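Bluetongue virus COAT protein VP7 (Bluetongue virus, PDB 1BVP) forms homotrimeric capsomers that coat the VP3 scaffold of the viral core and probably takes part in binding a host cell surface receptor. Local coordinates at the interface of chains A and B. Numbering follows the deposited sequence. Chains: chain A/B, Bluetongue virus COAT protein VP7.

The interface of chains A and B. Residues chain A 187-189, 220, 246; chain B 129-132, 156.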
# COMPACT_ATOMS: atom_id res chain seq x y z
N VAL A 187 17.32 9.98 12.18
CA VAL A 187 18.66 9.91 11.59
C VAL A 187 19.18 11.34 11.66
O VAL A 187 18.41 12.28 11.43
CB VAL A 187 18.84 9.18 10.20
CG1 VAL A 187 17.55 8.74 9.62
CG2 VAL A 187 19.70 10.00 9.26
N TRP A 188 20.37 11.50 12.24
CA TRP A 188 20.97 12.85 12.40
C TRP A 188 22.17 13.05 11.51
O TRP A 188 22.93 12.12 11.22
CB TRP A 188 21.31 13.20 13.86
CG TRP A 188 22.57 12.55 14.42
CD1 TRP A 188 22.67 11.34 15.06
CD2 TRP A 188 23.91 13.08 14.37
NE1 TRP A 188 23.98 11.07 15.38
CE2 TRP A 188 24.77 12.12 14.96
CE3 TRP A 188 24.47 14.28 13.88
CZ2 TRP A 188 26.14 12.31 15.08
CZ3 TRP A 188 25.83 14.47 14.00
CH2 TRP A 188 26.66 13.49 14.59
N ARG A 189 22.30 14.27 11.01
CA ARG A 189 23.42 14.59 10.13
C ARG A 189 24.08 15.91 10.55
O ARG A 189 23.47 16.77 11.23
CB ARG A 189 22.89 14.74 8.71
CG ARG A 189 22.22 13.52 8.18
CD ARG A 189 21.65 13.78 6.81
NE ARG A 189 20.86 12.64 6.32
CZ ARG A 189 19.55 12.47 6.54
NH1 ARG A 189 18.85 13.36 7.23
NH2 ARG A 189 18.92 11.40 6.07
N GLY A 220 23.80 9.35 10.26
CA GLY A 220 23.42 8.62 9.06
C GLY A 220 22.96 7.18 9.19
O GLY A 220 23.04 6.43 8.23
N GLN A 246 16.34 14.22 11.40
CA GLN A 246 15.19 13.83 10.59
C GLN A 246 14.35 12.72 11.21
O GLN A 246 14.91 11.71 11.66
CB GLN A 246 15.67 13.29 9.27
CG GLN A 246 14.55 12.98 8.34
CD GLN A 246 15.03 12.29 7.07
OE1 GLN A 246 16.23 12.09 6.87
NE2 GLN A 246 14.08 11.90 6.22
N PHE B 129 19.41 9.05 -0.37
CA PHE B 129 20.53 9.48 0.47
C PHE B 129 20.22 9.52 1.94
O PHE B 129 20.80 10.29 2.68
CB PHE B 129 21.01 10.87 0.08
CG PHE B 129 21.53 10.95 -1.31
CD1 PHE B 129 22.81 10.48 -1.61
CD2 PHE B 129 20.73 11.47 -2.33
CE1 PHE B 129 23.30 10.51 -2.94
CE2 PHE B 129 21.19 11.52 -3.64
CZ PHE B 129 22.49 11.03 -3.95
N LEU B 130 19.30 8.68 2.38
CA LEU B 130 18.95 8.65 3.78
C LEU B 130 20.16 8.37 4.68
O LEU B 130 20.28 8.93 5.76
CB LEU B 130 17.89 7.59 4.02
CG LEU B 130 17.41 7.51 5.48
CD1 LEU B 130 16.26 8.48 5.69
CD2 LEU B 130 17.00 6.08 5.81
N GLU B 131 21.08 7.54 4.23
CA GLU B 131 22.19 7.22 5.11
C GLU B 131 23.45 7.99 4.85
O GLU B 131 24.50 7.42 4.58
CB GLU B 131 22.44 5.72 5.11
CG GLU B 131 21.21 4.93 5.47
CD GLU B 131 21.48 3.46 5.69
OE1 GLU B 131 22.34 2.89 4.97
OE2 GLU B 131 20.81 2.88 6.58
N THR B 132 23.36 9.31 5.00
CA THR B 132 24.48 10.22 4.81
C THR B 132 24.78 10.89 6.15
O THR B 132 23.86 11.24 6.90
CB THR B 132 24.13 11.28 3.77
OG1 THR B 132 22.83 11.83 4.06
CG2 THR B 132 24.13 10.69 2.39
N PRO B 156 17.57 14.12 1.89
CA PRO B 156 17.59 12.65 1.90
C PRO B 156 17.38 12.10 0.50
O PRO B 156 17.76 10.97 0.22
CB PRO B 156 16.39 12.30 2.78
CG PRO B 156 16.05 13.58 3.52
CD PRO B 156 16.35 14.64 2.52
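A:Arg189 reaches from strand 183-191 of one subunit to loop residues B:Phe129 to B:Thr132 of its neighbour, a subunit contact within the trimer of an orbivirus VP7 coat protein, and illustrates how one guanidinium can tie a sheet to a partner's loop. Its NH2 donates to the backbone carbonyl O of B:Leu130 at 2.8 Å, meeting that oxygen well off its C=O line and tilted out of the carbonyl plane. NE gives a second bond, 3.1 Å to the hydroxyl OG1 of B:Thr132, and both acceptors sit tilted out of the guanidinium plane. With CG anti to its carbonyl carbon (chi1 -59°) and the chain extended to NE, the arginine runs its methylenes past the O of B:Thr132 before a bend at the last torsion (chi4 90°) sets the guanidinium across the chain.

A:Gln246 of strand 241-252 positions this tip and also touches the partner. Its amide OE1 takes hydrogen bonds from both NH1 and NH2 of A:Arg189, each 2.9 Å long and in the guanidinium plane, an end-on grip that should fix the rotation of the arginine head. The same amide end packs on B:Pro156, with CD of A:Gln246 3.9 Å from ring atom CG of B:Pro156, and OE1 lies near CD1 of B:Leu130. One guanidinium face is covered towards its rim by CG2 of A:Val187. On the opposing subunit, the hydroxyl OG1 of B:Thr132 donates to the carbonyl O of B:Phe129 at 2.9 Å, nearly along the C=O axis. That bond ties the threonine back to the backbone three residues earlier and would leave OG1 able to accept from NE, linking the arginine through the threonine to the partner's backbone.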